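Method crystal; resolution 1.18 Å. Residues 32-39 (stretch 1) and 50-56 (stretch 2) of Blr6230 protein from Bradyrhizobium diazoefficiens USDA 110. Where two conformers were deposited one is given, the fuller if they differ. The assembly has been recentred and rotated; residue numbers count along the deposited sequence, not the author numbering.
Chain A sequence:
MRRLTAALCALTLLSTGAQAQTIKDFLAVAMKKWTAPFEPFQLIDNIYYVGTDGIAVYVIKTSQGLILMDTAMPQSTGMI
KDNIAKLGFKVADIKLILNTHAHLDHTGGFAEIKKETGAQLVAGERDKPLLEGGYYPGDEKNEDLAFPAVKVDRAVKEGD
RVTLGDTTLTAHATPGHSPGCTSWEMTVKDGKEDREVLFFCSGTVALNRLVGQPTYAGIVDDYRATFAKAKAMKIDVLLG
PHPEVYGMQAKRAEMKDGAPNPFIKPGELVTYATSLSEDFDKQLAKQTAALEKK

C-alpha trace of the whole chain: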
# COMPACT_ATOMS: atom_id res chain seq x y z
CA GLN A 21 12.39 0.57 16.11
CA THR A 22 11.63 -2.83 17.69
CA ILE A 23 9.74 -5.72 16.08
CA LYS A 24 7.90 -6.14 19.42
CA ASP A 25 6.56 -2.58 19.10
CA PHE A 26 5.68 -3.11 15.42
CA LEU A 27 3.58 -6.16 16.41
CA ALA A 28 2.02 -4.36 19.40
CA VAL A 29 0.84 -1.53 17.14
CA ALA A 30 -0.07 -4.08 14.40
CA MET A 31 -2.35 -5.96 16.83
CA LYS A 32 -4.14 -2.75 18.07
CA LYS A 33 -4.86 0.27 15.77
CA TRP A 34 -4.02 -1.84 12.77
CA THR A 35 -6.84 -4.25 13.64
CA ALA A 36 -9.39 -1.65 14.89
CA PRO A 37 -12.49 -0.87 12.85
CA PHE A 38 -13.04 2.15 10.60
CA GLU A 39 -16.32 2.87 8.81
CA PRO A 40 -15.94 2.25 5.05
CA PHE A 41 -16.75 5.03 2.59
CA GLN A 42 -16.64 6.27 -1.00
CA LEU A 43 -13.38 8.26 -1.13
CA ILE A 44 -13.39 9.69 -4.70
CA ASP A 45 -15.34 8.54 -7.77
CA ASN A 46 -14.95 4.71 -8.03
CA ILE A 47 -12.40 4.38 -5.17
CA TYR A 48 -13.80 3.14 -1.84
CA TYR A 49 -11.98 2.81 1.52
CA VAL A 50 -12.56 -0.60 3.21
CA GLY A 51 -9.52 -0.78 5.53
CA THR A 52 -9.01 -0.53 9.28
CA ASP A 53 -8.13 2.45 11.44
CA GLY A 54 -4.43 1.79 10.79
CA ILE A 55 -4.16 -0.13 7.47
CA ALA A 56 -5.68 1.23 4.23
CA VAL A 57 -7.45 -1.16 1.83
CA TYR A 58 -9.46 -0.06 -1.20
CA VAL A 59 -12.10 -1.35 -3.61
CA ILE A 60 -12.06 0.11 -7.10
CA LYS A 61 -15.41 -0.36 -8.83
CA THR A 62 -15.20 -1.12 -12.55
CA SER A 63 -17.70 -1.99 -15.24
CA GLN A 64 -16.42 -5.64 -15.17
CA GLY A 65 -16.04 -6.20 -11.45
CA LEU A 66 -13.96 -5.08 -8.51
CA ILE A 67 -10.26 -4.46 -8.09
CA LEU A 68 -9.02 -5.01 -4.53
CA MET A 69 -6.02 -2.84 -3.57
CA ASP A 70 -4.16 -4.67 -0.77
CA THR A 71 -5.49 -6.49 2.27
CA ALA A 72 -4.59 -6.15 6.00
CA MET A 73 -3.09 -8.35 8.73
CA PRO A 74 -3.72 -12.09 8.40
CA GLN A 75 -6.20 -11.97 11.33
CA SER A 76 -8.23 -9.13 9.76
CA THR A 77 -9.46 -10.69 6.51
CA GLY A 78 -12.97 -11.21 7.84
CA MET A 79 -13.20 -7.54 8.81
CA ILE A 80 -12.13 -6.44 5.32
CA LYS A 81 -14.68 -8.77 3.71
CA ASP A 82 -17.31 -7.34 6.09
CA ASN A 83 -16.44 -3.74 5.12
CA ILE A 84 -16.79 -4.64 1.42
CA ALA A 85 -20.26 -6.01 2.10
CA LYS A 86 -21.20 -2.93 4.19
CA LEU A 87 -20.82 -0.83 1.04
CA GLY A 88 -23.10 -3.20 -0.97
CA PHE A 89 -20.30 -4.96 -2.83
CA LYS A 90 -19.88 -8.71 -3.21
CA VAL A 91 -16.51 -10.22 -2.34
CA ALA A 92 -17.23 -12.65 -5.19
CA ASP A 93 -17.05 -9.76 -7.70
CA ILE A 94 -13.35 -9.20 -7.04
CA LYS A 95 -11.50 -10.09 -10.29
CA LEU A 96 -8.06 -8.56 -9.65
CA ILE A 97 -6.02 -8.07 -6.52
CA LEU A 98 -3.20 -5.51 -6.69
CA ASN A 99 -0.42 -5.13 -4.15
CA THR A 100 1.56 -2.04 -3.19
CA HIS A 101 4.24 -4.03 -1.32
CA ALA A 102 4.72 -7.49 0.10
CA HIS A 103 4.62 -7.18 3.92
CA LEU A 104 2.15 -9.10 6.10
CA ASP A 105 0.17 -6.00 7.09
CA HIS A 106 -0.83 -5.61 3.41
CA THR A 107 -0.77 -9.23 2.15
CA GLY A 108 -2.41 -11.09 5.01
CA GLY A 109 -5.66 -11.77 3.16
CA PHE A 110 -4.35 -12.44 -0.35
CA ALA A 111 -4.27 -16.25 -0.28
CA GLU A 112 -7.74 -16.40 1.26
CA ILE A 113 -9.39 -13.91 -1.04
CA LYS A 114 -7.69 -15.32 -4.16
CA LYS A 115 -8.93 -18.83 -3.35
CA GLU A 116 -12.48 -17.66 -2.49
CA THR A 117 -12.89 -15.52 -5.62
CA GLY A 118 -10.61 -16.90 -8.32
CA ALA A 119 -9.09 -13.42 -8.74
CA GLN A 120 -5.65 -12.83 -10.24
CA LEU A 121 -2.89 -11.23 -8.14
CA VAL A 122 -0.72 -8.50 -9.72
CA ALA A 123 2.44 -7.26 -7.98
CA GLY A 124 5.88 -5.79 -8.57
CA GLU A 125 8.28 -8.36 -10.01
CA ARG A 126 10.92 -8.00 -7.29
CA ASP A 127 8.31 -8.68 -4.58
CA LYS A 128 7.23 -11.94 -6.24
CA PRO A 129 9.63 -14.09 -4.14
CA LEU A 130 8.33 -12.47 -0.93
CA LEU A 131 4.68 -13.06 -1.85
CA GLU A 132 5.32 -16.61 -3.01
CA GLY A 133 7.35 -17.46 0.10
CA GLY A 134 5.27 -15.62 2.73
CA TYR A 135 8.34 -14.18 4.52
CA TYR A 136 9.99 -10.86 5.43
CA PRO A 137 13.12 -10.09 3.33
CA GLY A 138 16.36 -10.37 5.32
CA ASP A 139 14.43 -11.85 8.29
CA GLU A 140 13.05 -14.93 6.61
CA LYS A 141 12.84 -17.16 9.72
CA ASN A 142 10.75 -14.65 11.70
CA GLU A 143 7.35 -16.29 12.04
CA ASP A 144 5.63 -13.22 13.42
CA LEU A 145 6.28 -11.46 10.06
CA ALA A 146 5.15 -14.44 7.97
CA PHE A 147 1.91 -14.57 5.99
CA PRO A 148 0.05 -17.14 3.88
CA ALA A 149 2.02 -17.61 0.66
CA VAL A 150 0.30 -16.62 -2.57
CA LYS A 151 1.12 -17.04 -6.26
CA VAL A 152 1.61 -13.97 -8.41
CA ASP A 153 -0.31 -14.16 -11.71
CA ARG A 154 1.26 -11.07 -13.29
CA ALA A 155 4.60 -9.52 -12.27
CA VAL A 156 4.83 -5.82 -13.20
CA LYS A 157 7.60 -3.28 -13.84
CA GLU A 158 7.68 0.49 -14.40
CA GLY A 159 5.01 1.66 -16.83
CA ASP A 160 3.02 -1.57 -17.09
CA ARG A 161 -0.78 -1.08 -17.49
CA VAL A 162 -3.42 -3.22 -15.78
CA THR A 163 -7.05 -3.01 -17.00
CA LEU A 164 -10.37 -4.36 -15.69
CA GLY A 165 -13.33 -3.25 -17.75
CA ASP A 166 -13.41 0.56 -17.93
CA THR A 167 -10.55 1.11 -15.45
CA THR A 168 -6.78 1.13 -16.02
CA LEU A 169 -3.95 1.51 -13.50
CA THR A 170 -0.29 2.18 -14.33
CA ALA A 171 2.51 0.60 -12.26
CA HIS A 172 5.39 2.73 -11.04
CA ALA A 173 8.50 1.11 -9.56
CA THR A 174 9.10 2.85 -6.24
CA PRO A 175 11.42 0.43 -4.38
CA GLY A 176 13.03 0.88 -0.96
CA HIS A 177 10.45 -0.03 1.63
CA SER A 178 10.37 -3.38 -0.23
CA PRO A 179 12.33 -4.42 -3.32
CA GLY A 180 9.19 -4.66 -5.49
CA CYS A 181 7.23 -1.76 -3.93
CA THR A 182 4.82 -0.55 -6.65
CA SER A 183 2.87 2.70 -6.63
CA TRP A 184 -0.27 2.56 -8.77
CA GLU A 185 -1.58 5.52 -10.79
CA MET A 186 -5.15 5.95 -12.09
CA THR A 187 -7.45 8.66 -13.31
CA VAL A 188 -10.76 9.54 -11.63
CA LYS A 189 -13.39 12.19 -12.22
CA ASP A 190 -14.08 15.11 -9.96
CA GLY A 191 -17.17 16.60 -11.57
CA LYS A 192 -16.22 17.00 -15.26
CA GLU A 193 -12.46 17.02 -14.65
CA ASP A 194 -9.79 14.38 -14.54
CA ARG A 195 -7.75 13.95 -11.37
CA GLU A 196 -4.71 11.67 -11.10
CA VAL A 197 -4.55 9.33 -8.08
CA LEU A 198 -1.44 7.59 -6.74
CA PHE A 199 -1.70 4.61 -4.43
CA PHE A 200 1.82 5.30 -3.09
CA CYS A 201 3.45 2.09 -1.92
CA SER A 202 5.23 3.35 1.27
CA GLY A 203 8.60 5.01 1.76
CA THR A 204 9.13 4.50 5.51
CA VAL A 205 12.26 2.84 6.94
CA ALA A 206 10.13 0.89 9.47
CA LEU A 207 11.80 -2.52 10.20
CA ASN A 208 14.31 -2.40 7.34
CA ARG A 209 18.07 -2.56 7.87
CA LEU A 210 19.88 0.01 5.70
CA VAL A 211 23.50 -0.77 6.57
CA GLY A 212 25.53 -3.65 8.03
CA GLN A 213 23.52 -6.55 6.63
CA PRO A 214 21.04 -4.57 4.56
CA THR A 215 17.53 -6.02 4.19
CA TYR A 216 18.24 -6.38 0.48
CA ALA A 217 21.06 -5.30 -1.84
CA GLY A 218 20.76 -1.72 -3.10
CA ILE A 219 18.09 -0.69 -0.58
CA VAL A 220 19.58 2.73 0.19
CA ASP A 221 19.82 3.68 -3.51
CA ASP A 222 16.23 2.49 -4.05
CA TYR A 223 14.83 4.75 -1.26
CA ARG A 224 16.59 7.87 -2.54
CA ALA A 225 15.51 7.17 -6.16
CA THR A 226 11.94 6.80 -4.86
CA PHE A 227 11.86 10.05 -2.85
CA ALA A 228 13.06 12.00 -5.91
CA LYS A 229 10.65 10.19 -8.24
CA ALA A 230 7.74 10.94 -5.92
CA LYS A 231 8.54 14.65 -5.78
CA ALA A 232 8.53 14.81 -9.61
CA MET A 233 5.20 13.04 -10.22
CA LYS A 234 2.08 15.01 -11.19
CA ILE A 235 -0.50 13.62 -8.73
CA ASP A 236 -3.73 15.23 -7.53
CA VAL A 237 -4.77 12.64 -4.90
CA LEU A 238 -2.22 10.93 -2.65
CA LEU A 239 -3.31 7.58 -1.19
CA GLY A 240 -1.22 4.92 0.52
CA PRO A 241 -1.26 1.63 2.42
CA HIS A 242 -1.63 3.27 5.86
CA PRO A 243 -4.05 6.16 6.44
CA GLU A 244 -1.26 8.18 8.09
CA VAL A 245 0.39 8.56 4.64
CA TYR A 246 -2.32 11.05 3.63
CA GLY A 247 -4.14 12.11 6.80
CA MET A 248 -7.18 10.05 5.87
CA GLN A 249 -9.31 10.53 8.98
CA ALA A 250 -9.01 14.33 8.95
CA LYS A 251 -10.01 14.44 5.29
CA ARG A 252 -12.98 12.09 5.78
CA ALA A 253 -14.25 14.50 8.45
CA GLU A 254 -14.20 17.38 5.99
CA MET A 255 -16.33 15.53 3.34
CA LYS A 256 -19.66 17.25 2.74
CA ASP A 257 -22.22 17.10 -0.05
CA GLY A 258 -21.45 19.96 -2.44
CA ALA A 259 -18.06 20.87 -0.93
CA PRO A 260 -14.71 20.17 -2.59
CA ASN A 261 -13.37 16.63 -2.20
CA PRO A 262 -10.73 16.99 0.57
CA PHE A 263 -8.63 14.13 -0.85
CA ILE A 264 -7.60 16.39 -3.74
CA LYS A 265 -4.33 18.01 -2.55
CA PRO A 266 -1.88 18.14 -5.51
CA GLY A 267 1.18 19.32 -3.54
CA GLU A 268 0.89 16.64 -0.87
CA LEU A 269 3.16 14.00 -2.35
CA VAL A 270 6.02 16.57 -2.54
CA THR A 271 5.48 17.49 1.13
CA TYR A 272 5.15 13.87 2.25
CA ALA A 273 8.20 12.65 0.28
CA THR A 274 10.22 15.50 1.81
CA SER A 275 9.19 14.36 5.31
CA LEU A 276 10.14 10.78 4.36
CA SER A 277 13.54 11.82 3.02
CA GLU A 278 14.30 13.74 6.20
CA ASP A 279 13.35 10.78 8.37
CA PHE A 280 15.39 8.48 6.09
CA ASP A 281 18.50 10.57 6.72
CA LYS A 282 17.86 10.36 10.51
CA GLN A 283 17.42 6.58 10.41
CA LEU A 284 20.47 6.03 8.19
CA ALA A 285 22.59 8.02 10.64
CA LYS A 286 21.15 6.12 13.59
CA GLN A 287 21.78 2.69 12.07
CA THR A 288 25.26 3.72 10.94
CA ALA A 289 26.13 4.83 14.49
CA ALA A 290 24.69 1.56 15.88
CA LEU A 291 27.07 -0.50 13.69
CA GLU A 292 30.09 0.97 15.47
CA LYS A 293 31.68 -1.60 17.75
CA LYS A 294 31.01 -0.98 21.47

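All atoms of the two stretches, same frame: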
# COMPACT_ATOMS: atom_id res chain seq x y z
N LYS A 32 -3.24 -3.73 17.40
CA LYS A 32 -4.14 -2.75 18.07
C LYS A 32 -4.86 -1.81 17.07
O LYS A 32 -5.94 -2.16 16.59
CB LYS A 32 -3.36 -1.97 19.14
N LYS A 33 -4.28 -0.65 16.77
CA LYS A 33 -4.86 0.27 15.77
C LYS A 33 -4.96 -0.37 14.39
O LYS A 33 -5.93 -0.14 13.64
CB LYS A 33 -4.03 1.55 15.66
N TRP A 34 -3.97 -1.19 14.05
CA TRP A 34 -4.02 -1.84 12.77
C TRP A 34 -5.18 -2.80 12.61
O TRP A 34 -5.58 -3.03 11.50
CB TRP A 34 -2.70 -2.52 12.48
CG TRP A 34 -1.56 -1.57 12.16
CD1 TRP A 34 -1.52 -0.23 12.39
CD2 TRP A 34 -0.27 -1.91 11.61
NE1 TRP A 34 -0.31 0.29 11.98
CE2 TRP A 34 0.47 -0.72 11.50
CE3 TRP A 34 0.30 -3.11 11.18
CZ2 TRP A 34 1.76 -0.69 10.97
CZ3 TRP A 34 1.60 -3.08 10.67
CH2 TRP A 34 2.31 -1.87 10.57
N THR A 35 -5.72 -3.32 13.70
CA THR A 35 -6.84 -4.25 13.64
C THR A 35 -8.17 -3.60 14.03
O THR A 35 -9.19 -4.27 13.97
CB THR A 35 -6.60 -5.49 14.51
OG1 THR A 35 -6.38 -5.07 15.85
CG2 THR A 35 -5.44 -6.31 14.02
N ALA A 36 -8.18 -2.31 14.39
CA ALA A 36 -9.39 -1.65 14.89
C ALA A 36 -10.28 -1.22 13.73
O ALA A 36 -9.79 -0.86 12.65
CB ALA A 36 -9.05 -0.44 15.73
N PRO A 37 -11.60 -1.22 13.95
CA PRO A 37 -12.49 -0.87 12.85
C PRO A 37 -12.48 0.60 12.42
O PRO A 37 -12.26 1.51 13.23
CB PRO A 37 -13.86 -1.24 13.39
CG PRO A 37 -13.73 -1.11 14.85
CD PRO A 37 -12.36 -1.61 15.15
N PHE A 38 -12.77 0.82 11.14
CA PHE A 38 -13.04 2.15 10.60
C PHE A 38 -14.22 2.01 9.64
O PHE A 38 -14.30 1.04 8.90
CB PHE A 38 -11.83 2.71 9.86
CG PHE A 38 -11.92 4.18 9.59
CD1 PHE A 38 -11.49 5.11 10.54
CD2 PHE A 38 -12.43 4.66 8.38
CE1 PHE A 38 -11.57 6.47 10.28
CE2 PHE A 38 -12.51 6.03 8.14
CZ PHE A 38 -12.09 6.93 9.09
N GLU A 39 -15.16 2.95 9.68
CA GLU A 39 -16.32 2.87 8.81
C GLU A 39 -15.91 3.05 7.33
O GLU A 39 -15.28 4.06 6.99
CB GLU A 39 -17.34 3.95 9.20
CG GLU A 39 -18.76 3.68 8.72
CD GLU A 39 -19.42 2.55 9.49
OE1 GLU A 39 -18.91 2.17 10.57
OE2 GLU A 39 -20.44 2.02 8.99
N VAL A 50 -12.02 0.56 2.48
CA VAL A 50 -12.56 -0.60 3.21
C VAL A 50 -11.56 -1.15 4.23
O VAL A 50 -11.69 -2.29 4.70
CB VAL A 50 -13.06 -1.73 2.26
CG1 VAL A 50 -14.22 -1.24 1.41
CG2 VAL A 50 -11.93 -2.24 1.38
N GLY A 51 -10.56 -0.34 4.60
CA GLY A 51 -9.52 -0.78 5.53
C GLY A 51 -9.90 -0.62 7.00
O GLY A 51 -11.08 -0.49 7.38
N THR A 52 -8.88 -0.65 7.83
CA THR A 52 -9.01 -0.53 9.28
C THR A 52 -8.62 0.90 9.67
O THR A 52 -8.32 1.74 8.82
CB THR A 52 -8.13 -1.57 10.00
OG1 THR A 52 -6.77 -1.19 9.82
CG2 THR A 52 -8.36 -2.98 9.47
N ASP A 53 -8.61 1.17 10.98
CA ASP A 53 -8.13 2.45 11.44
C ASP A 53 -6.64 2.72 11.18
O ASP A 53 -6.22 3.87 11.18
CB ASP A 53 -8.50 2.61 12.93
CG ASP A 53 -8.24 3.97 13.47
OD1 ASP A 53 -8.49 4.97 12.74
OD2 ASP A 53 -7.82 4.04 14.64
N GLY A 54 -5.86 1.66 10.95
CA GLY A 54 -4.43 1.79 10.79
C GLY A 54 -3.84 1.21 9.53
O GLY A 54 -2.66 1.45 9.30
N ILE A 55 -4.63 0.48 8.72
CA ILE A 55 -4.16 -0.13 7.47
C ILE A 55 -5.21 0.20 6.40
O ILE A 55 -6.39 -0.10 6.58
CB ILE A 55 -3.97 -1.65 7.58
CG1 ILE A 55 -2.84 -1.99 8.56
CG2 ILE A 55 -3.69 -2.24 6.19
CD1 ILE A 55 -2.78 -3.44 8.96
N ALA A 56 -4.77 0.81 5.31
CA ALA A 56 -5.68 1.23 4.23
C ALA A 56 -5.82 0.12 3.20
O ALA A 56 -4.83 -0.43 2.72
CB ALA A 56 -5.11 2.48 3.58
O HOH W 1 -1.14 2.62 11.06
O HOH W 2 -13.32 0.79 6.20
O HOH W 3 -12.53 -1.55 9.55

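Neither stretch forms a regular helix or strand, so the contact, which buries 442 Å² in all, depends on individual bonds and well-placed side chains. The closest pair of CA atoms across the stretches is that of Trp34 and Gly54, 4.2 Å apart.

Thr52 is the organising residue. With chi1 at 70° (p), its hydroxyl donates to the backbone carbonyl of Trp34, OG1 to O 2.8 Å, while the same oxygen accepts from Ile55 N at 2.9 Å and Gly54 N at 3.2 Å. A short hydroxyl side chain suits this place because one atom can both donate across the contact and accept from its own turn. That turn is closed by Thr52 N donating to Ile55 O at 2.8 Å. Next door, Asp53 N gives a nearly straight bond to Ala36 O, 2.9 Å at 170°, and the small Ala36 side chain brings its CB within 4.2 Å of Asp53 CB.

Gly54 leaves room for the indole. A CB here would lie 2.6 Å from Trp34 CD1, a clash, and 3.0 Å from Lys33 O. Trp34, in the m rotamer, instead places one ring face over Gly54 O and Ile55 CG1; the latter lies 4.2 Å from the centroid of the five-membered ring, a CH-pi contact. Ile55, with chi1 m and chi2 t, extends its end nearer to the other stretch, so that CD1 packs 3.6 Å from Trp34 CB.

Phe38 points its CB toward stretch 2, 3.7 Å from Thr52 C. Its t rotamer sets the ring obliquely beside Asp53, with CD1 3.7 Å from OD1. Water 2 links the backbones here, donating to Phe38 O at 2.9 Å and Gly51 O at 2.8 Å, and water 3 accepts from Phe38 N at 2.9 Å.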